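Local atomic coordinates of epsin-1 (Saccharomyces cerevisiae, PDB entry 5LOZ), a protein that binds membranes rich in phosphatidylinositol 4,5- and 3,5-bisphosphate, probably through its ENTH domain, and is required for endocytosis and for localization of actin. Residues E41-D44 with M45-K48; K55-R58 with H59-A63; N85-I88 with I89-L92. All coordinates share one frame; numbering follows the deposited sequence. Where two conformers were deposited one is given.

Contact 1: E41-D44 with M45-K48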
ATOM      1  N   GLU A  41      10.560   8.320  -0.371  1.00 15.03           N
ATOM      2  CA  GLU A  41      11.021   7.173  -1.189  1.00 17.54           C
ATOM      3  C   GLU A  41      10.002   6.025  -1.156  1.00 15.71           C
ATOM      4  O   GLU A  41       9.702   5.443  -2.167  1.00 14.89           O
ATOM      5  CB  GLU A  41      12.375   6.676  -0.734  1.00 18.98           C
ATOM      6  CG  GLU A  41      13.477   7.725  -0.975  1.00 24.10           C
ATOM      7  CD  GLU A  41      14.800   7.315  -0.398  1.00 27.89           C
ATOM      8  OE1 GLU A  41      14.838   6.261   0.269  1.00 28.46           O
ATOM      9  OE2 GLU A  41      15.794   8.044  -0.600  1.00 32.73           O
ATOM     10  N   ILE A  42       9.471   5.738   0.031  1.00 14.60           N
ATOM     11  CA  ILE A  42       8.375   4.784   0.193  1.00 14.30           C
ATOM     12  C   ILE A  42       7.133   5.157  -0.645  1.00 14.42           C
ATOM     13  O   ILE A  42       6.680   4.371  -1.463  1.00 11.59           O
ATOM     14  CB  ILE A  42       8.004   4.569   1.668  1.00 14.36           C
ATOM     15  CG1 ILE A  42       9.175   3.926   2.437  1.00 15.72           C
ATOM     16  CG2 ILE A  42       6.759   3.608   1.793  1.00 17.76           C
ATOM     17  CD1 ILE A  42       9.083   3.906   3.929  1.00 15.35           C
ATOM     18  N   MET A  43       6.626   6.387  -0.486  1.00 13.61           N
ATOM     19  CA  MET A  43       5.404   6.758  -1.175  1.00 14.61           C
ATOM     20  C   MET A  43       5.578   6.798  -2.683  1.00 15.72           C
ATOM     21  O   MET A  43       4.698   6.371  -3.411  1.00 14.98           O
ATOM     22  CB  MET A  43       4.794   8.078  -0.644  1.00 15.68           C
ATOM     23  CG  MET A  43       4.416   8.049   0.837  1.00 13.52           C
ATOM     24  SD  MET A  43       3.830   6.436   1.461  1.00 20.20           S
ATOM     25  CE  MET A  43       2.171   6.465   0.868  1.00 20.83           C
ATOM     26  N   ASP A  44       6.727   7.279  -3.155  1.00 17.11           N
ATOM     27  CA  ASP A  44       6.989   7.332  -4.597  1.00 17.75           C
ATOM     28  C   ASP A  44       7.075   5.939  -5.265  1.00 16.38           C
ATOM     29  O   ASP A  44       6.539   5.761  -6.373  1.00 15.46           O
ATOM     30  CB  ASP A  44       8.240   8.116  -4.922  1.00 21.18           C
ATOM     31  CG  ASP A  44       8.435   8.280  -6.436  1.00 25.38           C
ATOM     32  OD1 ASP A  44       7.643   9.022  -7.066  1.00 33.48           O
ATOM     33  OD2 ASP A  44       9.356   7.634  -6.985  1.00 34.27           O
ATOM     34  N   MET A  45       7.747   4.990  -4.606  1.00 16.16           N
ATOM     35  CA  MET A  45       7.815   3.608  -5.125  1.00 17.45           C
ATOM     36  C   MET A  45       6.421   2.955  -5.094  1.00 16.24           C
ATOM     37  O   MET A  45       6.024   2.296  -6.020  1.00 14.00           O
ATOM     38  CB  MET A  45       8.806   2.774  -4.310  1.00 17.68           C
ATOM     39  CG  MET A  45       8.955   1.305  -4.825  1.00 22.83           C
ATOM     40  SD  MET A  45       9.439   1.157  -6.605  1.00 35.03           S
ATOM     41  CE  MET A  45      10.577   2.488  -6.682  1.00 25.64           C
ATOM     42  N   LEU A  46       5.680   3.186  -4.014  1.00 14.42           N
ATOM     43  CA  LEU A  46       4.302   2.703  -3.894  1.00 15.74           C
ATOM     44  C   LEU A  46       3.421   3.243  -5.003  1.00 16.10           C
ATOM     45  O   LEU A  46       2.613   2.527  -5.568  1.00 13.72           O
ATOM     46  CB  LEU A  46       3.746   3.069  -2.482  1.00 15.51           C
ATOM     47  CG  LEU A  46       3.524   2.054  -1.357  1.00 19.50           C
ATOM     48  CD1 LEU A  46       4.250   0.711  -1.496  1.00 12.22           C
ATOM     49  CD2 LEU A  46       3.632   2.692   0.031  1.00 12.87           C
ATOM     50  N   ASP A  47       3.593   4.519  -5.357  1.00 15.08           N
ATOM     51  CA  ASP A  47       2.858   5.094  -6.461  1.00 16.05           C
ATOM     52  C   ASP A  47       3.193   4.432  -7.804  1.00 13.82           C
ATOM     53  O   ASP A  47       2.297   4.145  -8.591  1.00 14.25           O
ATOM     54  CB  ASP A  47       3.096   6.616  -6.577  1.00 19.71           C
ATOM     55  CG  ASP A  47       2.143   7.290  -7.607  1.00 25.66           C
ATOM     56  OD1 ASP A  47       0.915   6.958  -7.650  1.00 33.82           O
ATOM     57  OD2 ASP A  47       2.622   8.168  -8.348  1.00 33.99           O
ATOM     58  N   LYS A  48       4.481   4.221  -8.057  1.00 14.37           N
ATOM     59  CA  LYS A  48       4.913   3.464  -9.231  1.00 15.44           C
ATOM     60  C   LYS A  48       4.307   2.067  -9.305  1.00 13.78           C
ATOM     61  O   LYS A  48       3.878   1.646 -10.351  1.00 15.68           O
ATOM     62  CB  LYS A  48       6.444   3.374  -9.305  1.00 17.76           C
ATOM     63  CG  LYS A  48       7.102   4.699  -9.696  1.00 21.98           C
ATOM     64  CD  LYS A  48       8.554   4.744  -9.305  1.00 25.81           C
ATOM     65  CE  LYS A  48       9.214   6.031  -9.799  1.00 30.52           C
ATOM     66  NZ  LYS A  48      10.480   6.255  -9.047  1.00 33.01           N
TER

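Contact 2: K55-R58 with H59-A63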
ATOM      1  N   LYS A  55      -0.377  -7.423 -15.985  1.00 19.67           N
ATOM      2  CA  LYS A  55       0.484  -8.587 -15.824  1.00 20.45           C
ATOM      3  C   LYS A  55       1.183  -8.563 -14.460  1.00 19.40           C
ATOM      4  O   LYS A  55       1.391  -9.586 -13.824  1.00 18.00           O
ATOM      5  CB  LYS A  55       1.541  -8.602 -16.941  1.00 23.08           C
ATOM      6  CG  LYS A  55       2.540  -9.704 -16.840  1.00 28.63           C
ATOM      7  CD  LYS A  55       3.584  -9.597 -17.979  1.00 35.40           C
ATOM      8  CE  LYS A  55       4.802 -10.508 -17.733  1.00 37.36           C
ATOM      9  NZ  LYS A  55       5.831 -10.442 -18.838  1.00 39.70           N
ATOM     10  N   TYR A  56       1.537  -7.367 -14.014  1.00 18.07           N
ATOM     11  CA  TYR A  56       2.180  -7.181 -12.710  1.00 17.23           C
ATOM     12  C   TYR A  56       1.190  -6.797 -11.649  1.00 16.22           C
ATOM     13  O   TYR A  56       1.483  -5.943 -10.820  1.00 17.69           O
ATOM     14  CB  TYR A  56       3.261  -6.120 -12.831  1.00 19.28           C
ATOM     15  CG  TYR A  56       4.284  -6.493 -13.860  1.00 24.61           C
ATOM     16  CD1 TYR A  56       5.200  -7.499 -13.608  1.00 26.27           C
ATOM     17  CD2 TYR A  56       4.314  -5.872 -15.091  1.00 28.22           C
ATOM     18  CE1 TYR A  56       6.131  -7.867 -14.547  1.00 30.96           C
ATOM     19  CE2 TYR A  56       5.258  -6.231 -16.040  1.00 31.28           C
ATOM     20  CZ  TYR A  56       6.168  -7.237 -15.758  1.00 33.26           C
ATOM     21  OH  TYR A  56       7.114  -7.619 -16.688  1.00 36.33           O
ATOM     22  N   TRP A  57       0.019  -7.449 -11.647  1.00 14.34           N
ATOM     23  CA  TRP A  57      -0.986  -7.171 -10.657  1.00 13.55           C
ATOM     24  C   TRP A  57      -0.497  -7.407  -9.218  1.00 13.10           C
ATOM     25  O   TRP A  57      -1.065  -6.817  -8.274  1.00 10.91           O
ATOM     26  CB  TRP A  57      -2.252  -7.992 -10.916  1.00 14.22           C
ATOM     27  CG  TRP A  57      -2.108  -9.492 -10.771  1.00 10.00           C
ATOM     28  CD1 TRP A  57      -1.805 -10.375 -11.765  1.00 11.96           C
ATOM     29  CD2 TRP A  57      -2.251 -10.264  -9.582  1.00 11.08           C
ATOM     30  NE1 TRP A  57      -1.752 -11.646 -11.261  1.00 11.81           N
ATOM     31  CE2 TRP A  57      -2.011 -11.609  -9.923  1.00 11.81           C
ATOM     32  CE3 TRP A  57      -2.557  -9.961  -8.250  1.00  8.69           C
ATOM     33  CZ2 TRP A  57      -2.065 -12.638  -8.983  1.00 13.17           C
ATOM     34  CZ3 TRP A  57      -2.621 -10.976  -7.341  1.00 14.10           C
ATOM     35  CH2 TRP A  57      -2.379 -12.296  -7.702  1.00 15.55           C
ATOM     36  N   ARG A  58       0.506  -8.278  -9.023  1.00 11.41           N
ATOM     37  CA  ARG A  58       1.060  -8.507  -7.670  1.00 12.04           C
ATOM     38  C   ARG A  58       1.753  -7.264  -7.128  1.00 11.09           C
ATOM     39  O   ARG A  58       1.683  -6.999  -5.929  1.00 10.12           O
ATOM     40  CB  ARG A  58       1.959  -9.740  -7.587  1.00 10.58           C
ATOM     41  CG  ARG A  58       1.245 -11.055  -7.811  1.00  8.40           C
ATOM     42  CD  ARG A  58       2.225 -12.193  -8.017  1.00 11.35           C
ATOM     43  NE  ARG A  58       1.478 -13.459  -8.171  1.00 12.79           N
ATOM     44  CZ  ARG A  58       0.984 -13.906  -9.334  1.00 14.87           C
ATOM     45  NH1 ARG A  58       1.145 -13.192 -10.427  1.00 11.82           N
ATOM     46  NH2 ARG A  58       0.286 -15.028  -9.385  1.00 13.22           N
ATOM     47  N   HIS A  59       2.343  -6.455  -8.006  1.00 11.15           N
ATOM     48  CA  HIS A  59       2.913  -5.211  -7.607  1.00 10.88           C
ATOM     49  C   HIS A  59       1.843  -4.325  -6.998  1.00 12.43           C
ATOM     50  O   HIS A  59       2.048  -3.714  -5.952  1.00 14.53           O
ATOM     51  CB  HIS A  59       3.541  -4.464  -8.793  1.00 11.05           C
ATOM     52  CG  HIS A  59       4.842  -5.014  -9.265  1.00 13.01           C
ATOM     53  ND1 HIS A  59       5.390  -4.662 -10.484  1.00 16.02           N
ATOM     54  CD2 HIS A  59       5.673  -5.940  -8.733  1.00 14.81           C
ATOM     55  CE1 HIS A  59       6.523  -5.317 -10.652  1.00 12.31           C
ATOM     56  NE2 HIS A  59       6.722  -6.094  -9.607  1.00 14.58           N
ATOM     57  N   ILE A  60       0.706  -4.281  -7.671  1.00 11.98           N
ATOM     58  CA  ILE A  60      -0.451  -3.459  -7.282  1.00 12.11           C
ATOM     59  C   ILE A  60      -1.072  -3.952  -5.985  1.00 11.31           C
ATOM     60  O   ILE A  60      -1.214  -3.174  -5.046  1.00 10.37           O
ATOM     61  CB  ILE A  60      -1.551  -3.458  -8.401  1.00 10.86           C
ATOM     62  CG1 ILE A  60      -0.918  -3.079  -9.764  1.00 12.01           C
ATOM     63  CG2 ILE A  60      -2.670  -2.552  -8.029  1.00  7.85           C
ATOM     64  CD1 ILE A  60      -1.930  -2.915 -10.919  1.00 12.00           C
ATOM     65  N   ALA A  61      -1.410  -5.241  -5.920  1.00 10.09           N
ATOM     66  CA  ALA A  61      -1.954  -5.832  -4.714  1.00 10.00           C
ATOM     67  C   ALA A  61      -1.080  -5.546  -3.497  1.00  9.91           C
ATOM     68  O   ALA A  61      -1.593  -5.132  -2.458  1.00  9.32           O
ATOM     69  CB  ALA A  61      -2.140  -7.334  -4.896  1.00  9.84           C
ATOM     70  N   LYS A  62       0.230  -5.778  -3.613  1.00  7.68           N
ATOM     71  CA  LYS A  62       1.114  -5.685  -2.457  1.00  9.67           C
ATOM     72  C   LYS A  62       1.313  -4.207  -2.017  1.00  9.55           C
ATOM     73  O   LYS A  62       1.377  -3.920  -0.829  1.00 10.34           O
ATOM     74  CB  LYS A  62       2.439  -6.358  -2.743  1.00  8.88           C
ATOM     75  CG  LYS A  62       2.308  -7.844  -3.017  1.00 10.45           C
ATOM     76  CD  LYS A  62       3.603  -8.448  -3.476  1.00 13.35           C
ATOM     77  CE  LYS A  62       4.523  -8.795  -2.310  1.00 11.56           C
ATOM     78  NZ  LYS A  62       5.759  -9.503  -2.780  1.00 14.36           N
ATOM     79  N   ALA A  63       1.375  -3.311  -2.985  1.00  9.01           N
ATOM     80  CA  ALA A  63       1.430  -1.893  -2.739  1.00  9.54           C
ATOM     81  C   ALA A  63       0.203  -1.467  -1.914  1.00 10.27           C
ATOM     82  O   ALA A  63       0.332  -0.737  -0.921  1.00  8.57           O
ATOM     83  CB  ALA A  63       1.496  -1.114  -4.015  1.00  9.88           C
TER

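Contact 3: N85-I88 with I89-L92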
ATOM      1  N   ASN A  85      -3.671  11.467  -3.309  1.00 19.98           N
ATOM      2  CA  ASN A  85      -3.537  10.569  -4.466  1.00 21.25           C
ATOM      3  C   ASN A  85      -4.636   9.503  -4.523  1.00 21.67           C
ATOM      4  O   ASN A  85      -4.375   8.366  -4.894  1.00 22.24           O
ATOM      5  CB  ASN A  85      -2.191   9.884  -4.397  1.00 20.94           C
ATOM      6  CG  ASN A  85      -1.053  10.831  -4.672  1.00 25.23           C
ATOM      7  OD1 ASN A  85      -0.752  11.133  -5.835  1.00 31.63           O
ATOM      8  ND2 ASN A  85      -0.417  11.321  -3.616  1.00 21.62           N
ATOM      9  N   LEU A  86      -5.858   9.862  -4.118  1.00 19.91           N
ATOM     10  CA  LEU A  86      -6.914   8.856  -3.969  1.00 18.78           C
ATOM     11  C   LEU A  86      -7.340   8.260  -5.326  1.00 17.85           C
ATOM     12  O   LEU A  86      -7.852   7.138  -5.374  1.00 16.83           O
ATOM     13  CB  LEU A  86      -8.130   9.466  -3.283  1.00 18.46           C
ATOM     14  CG  LEU A  86      -8.905   8.709  -2.192  1.00 22.74           C
ATOM     15  CD1 LEU A  86     -10.401   9.106  -2.278  1.00 22.99           C
ATOM     16  CD2 LEU A  86      -8.718   7.230  -2.218  1.00 21.52           C
ATOM     17  N   TYR A  87      -7.160   9.016  -6.412  1.00 16.81           N
ATOM     18  CA  TYR A  87      -7.698   8.628  -7.722  1.00 16.52           C
ATOM     19  C   TYR A  87      -7.202   7.272  -8.152  1.00 14.37           C
ATOM     20  O   TYR A  87      -7.978   6.477  -8.565  1.00 16.88           O
ATOM     21  CB  TYR A  87      -7.384   9.643  -8.813  1.00 15.81           C
ATOM     22  CG  TYR A  87      -8.022   9.301 -10.154  1.00 19.41           C
ATOM     23  CD1 TYR A  87      -7.290   8.691 -11.153  1.00 24.98           C
ATOM     24  CD2 TYR A  87      -9.372   9.533 -10.387  1.00 20.55           C
ATOM     25  CE1 TYR A  87      -7.869   8.342 -12.381  1.00 26.56           C
ATOM     26  CE2 TYR A  87      -9.972   9.191 -11.626  1.00 23.27           C
ATOM     27  CZ  TYR A  87      -9.203   8.591 -12.605  1.00 21.59           C
ATOM     28  OH  TYR A  87      -9.774   8.295 -13.809  1.00 33.10           O
ATOM     29  N   ILE A  88      -5.896   7.033  -8.064  1.00 15.71           N
ATOM     30  CA  ILE A  88      -5.350   5.744  -8.509  1.00 17.92           C
ATOM     31  C   ILE A  88      -5.920   4.606  -7.658  1.00 18.70           C
ATOM     32  O   ILE A  88      -6.314   3.541  -8.163  1.00 19.72           O
ATOM     33  CB  ILE A  88      -3.806   5.688  -8.472  1.00 18.91           C
ATOM     34  CG1 ILE A  88      -3.310   4.318  -9.015  1.00 20.67           C
ATOM     35  CG2 ILE A  88      -3.238   5.929  -7.051  1.00 17.49           C
ATOM     36  CD1 ILE A  88      -3.887   3.846 -10.348  1.00 20.78           C
ATOM     37  N   ILE A  89      -6.079   4.877  -6.373  1.00 17.65           N
ATOM     38  CA  ILE A  89      -6.650   3.862  -5.503  1.00 16.96           C
ATOM     39  C   ILE A  89      -8.098   3.552  -5.887  1.00 17.08           C
ATOM     40  O   ILE A  89      -8.516   2.372  -6.003  1.00 14.16           O
ATOM     41  CB  ILE A  89      -6.505   4.254  -4.017  1.00 17.78           C
ATOM     42  CG1 ILE A  89      -5.000   4.364  -3.648  1.00 18.95           C
ATOM     43  CG2 ILE A  89      -7.218   3.214  -3.129  1.00 15.14           C
ATOM     44  CD1 ILE A  89      -4.713   4.959  -2.231  1.00 20.36           C
ATOM     45  N   LYS A  90      -8.877   4.612  -6.057  1.00 16.52           N
ATOM     46  CA  LYS A  90     -10.291   4.464  -6.352  0.50 17.24           C
ATOM     47  C   LYS A  90     -10.473   3.729  -7.685  1.00 15.13           C
ATOM     48  O   LYS A  90     -11.248   2.817  -7.731  1.00 16.17           O
ATOM     49  CB  LYS A  90     -11.031   5.810  -6.332  0.50 18.18           C
ATOM     50  CG  LYS A  90     -11.116   6.512  -7.673  0.50 21.84           C
ATOM     51  CD  LYS A  90     -12.394   6.181  -8.391  0.50 26.44           C
ATOM     52  CE  LYS A  90     -12.938   7.401  -9.121  0.50 27.18           C
ATOM     53  NZ  LYS A  90     -14.399   7.539  -8.881  0.50 27.80           N
ATOM     54  N   THR A  91      -9.656   4.014  -8.708  1.00 14.51           N
ATOM     55  CA  THR A  91      -9.851   3.344 -10.003  1.00 16.04           C
ATOM     56  C   THR A  91      -9.592   1.840  -9.895  1.00 15.29           C
ATOM     57  O   THR A  91     -10.170   1.043 -10.659  1.00 17.10           O
ATOM     58  CB  THR A  91      -9.053   3.947 -11.161  1.00 16.99           C
ATOM     59  OG1 THR A  91      -7.650   3.710 -10.993  1.00 23.33           O
ATOM     60  CG2 THR A  91      -9.315   5.419 -11.269  1.00 19.06           C
ATOM     61  N   LEU A  92      -8.817   1.443  -8.889  1.00 13.90           N
ATOM     62  CA  LEU A  92      -8.387   0.050  -8.742  1.00 13.44           C
ATOM     63  C   LEU A  92      -9.490  -0.795  -8.112  1.00 10.54           C
ATOM     64  O   LEU A  92      -9.411  -2.003  -8.083  1.00  9.83           O
ATOM     65  CB  LEU A  92      -7.053  -0.027  -7.995  1.00 14.02           C
ATOM     66  CG  LEU A  92      -5.787   0.382  -8.783  1.00 14.47           C
ATOM     67  CD1 LEU A  92      -4.593   0.479  -7.840  1.00 10.73           C
ATOM     68  CD2 LEU A  92      -5.466  -0.623  -9.898  1.00  7.25           C
TER

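Contact 1: E41-D44 with M45-K48
The salt bridge between Lys-48 and Asp-44 is the shortest polar link of this helix stretch, with Lys-48 NZ 2.7 Å from Asp-44 OD2. The two residues are four apart, one helical turn. The ammonium group meets OD2 nearly along the C-O axis of the carboxylate, and Lys-48 CE also lies close to that oxygen, at 3.2 Å. The carboxylate gets there because Asp-44 CG is anti to the backbone N (chi1 -175°). Lys-48 reaches it with a chain extended beyond CG, and its CG, CD and CE run past the carbonyl O and the carboxylate of Asp-44. Both residues are exposed, so the bridge lies on the solvent side. The carboxylate of Asp-47 is also near, 5.3 Å between Asp-44 OD1 and Asp-47 OD2. Lys-48 probably offsets this like-charge pair in part.

This stretch belongs to helix 36-50 of the ENTH domain, an alpha-alpha superhelix. The backbone bonds step regularly from residue i+4 to residue i. Leu-46 N binds Ile-42 O at 3.0 Å, and this bond is straighter than that of Asp-47 N to Met-43 O, at 2.9 Å.

The buried face is apolar. Leu-46 CD2 packs beside Ile-42 CG2 at 3.7 Å, the two side chains pointing the same way. The Met-43 side chain slants across, and its SD comes 4.0 Å from the same methyl, Leu-46 CD2. Leu-46 continues inward onto Val-66, Ile-67 and Leu-70 of helix 57-73. Ile-42 faces Leu-29 of helix 23-32, and Met-43 meets Trp-81 of helix 76-84.

Contact 2: K55-R58 with H59-A63
The rings of Tyr-56 and His-59 lie nearly parallel, with planes at 10°, but they are slid apart and barely overlap. Their centroids are 5.3 Å apart. Tyr-56 is the N-cap residue of helix 57-73 in the alpha-alpha superhelix of the ENTH domain, and His-59 sits in the first turn. Each ring has CG anti to its own carbonyl carbon (chi1 -58° for Tyr-56, -75° for His-59), which sends both the same way. The imidazole reaches the base of the tyrosine, with His-59 ND1 3.5 Å from Tyr-56 CB. His-59 ND1 is hydrogen-bonded to Asp-52 OD2, which probably helps to fix the turn of the ring.

Trp-57 CZ2 lies above the middle of the Arg-58 guanidinium, 3.3 Å from its plane, with the two planes well tilted. Arg-58 CG covers the indole nearer its rim. Trp-57 also meets the ring of His-97 and touches Ile-108 of helix 106-121.

The backbone starts the helix with a bent bond. His-59 N meets Tyr-56 O at 3.0 Å from above the carbonyl plane. The next bond is much straighter, Ala-61 N to Trp-57 O at 2.9 Å. Lys-62 sends NZ to Asp-17 in a salt bridge and to Ser-15 O in a hydrogen bond. On the way its chain crosses close to the Arg-58 carbonyl, with Lys-62 CG 3.1 Å from Arg-58 O.

Contact 3: N85-I88 with I89-L92
Ile-88 O takes two hydrogen bonds, from Thr-91 OG1 at 3.1 Å and a weak one from Leu-92 N at 3.3 Å. Leu-92 N is also hydrogen-bonded to Ile-89 O, at 3.0 Å. The Thr-91 hydroxyl can bend back to the chain because OG1 lies between the backbone N and the carbonyl carbon (chi1 69°). Two regular helical bonds accompany these: Lys-90 N to Leu-86 O at 2.8 Å, and Thr-91 N to Tyr-87 O.

The same torsion of Thr-91 sets up a CH-pi contact. CG2 is held over one face of the Tyr-87 ring, 3.6 Å from its centroid and 20° off the ring normal. The methyl is displaced toward the CE1 and CZ side of the ring. Tyr-87 itself is exposed, so this pair lies on the outer side of the helix. Replacing Thr-91 by alanine removes both branches, and would probably leave Ile-88 O with only the weak bond among those described and the Tyr-87 ring freer to turn.

The stretch is the short helix 86-91 of the ENTH superhelix. Asn-85, the first residue beyond helix 76-84 to leave helical angles, separates the two helices, and its ND2 is hydrogen-bonded back to Trp-81 O.

The remaining contacts are apolar. Leu-86 CD2 touches Ile-89 CB at 4.1 Å, the side chains crossing at about a right angle. Ile-88 CG2 meets Ile-89 CG1, also at 4.1 Å. Ile-88 CG1 lies 4.2 Å from Leu-92 CD1, and both residues pack on Leu-50 of helix 36-50. Buried Ile-89 faces Leu-116 and Thr-117 of helix 106-121, while Leu-92, also buried, reaches Ala-113 of the same helix.

In the fold
The three contacts come in series along the chain, all within the ENTH domain. Contact 1 lies on helix 36-50, contact 2 at the start of helix 57-73, the next helix, and contact 3 on helix 86-91. They are about 13 to 14 Å apart, centre to centre. Contacts 1 and 2 touch where Leu-46 CD1 packs 4.0 Å from Ala-63 CA. Contacts 2 and 3 touch more closely, with Ile-60 CG2 3.6 Å from Leu-92 CD1. Contacts 1 and 3 approach to about 4 Å between nearest atoms without touching. Helix 57-73 thus touches helix 36-50 through Ala-63, and through Ile-60 the residue that follows helix 86-91. Helix 106-121 borders contacts 2 and 3.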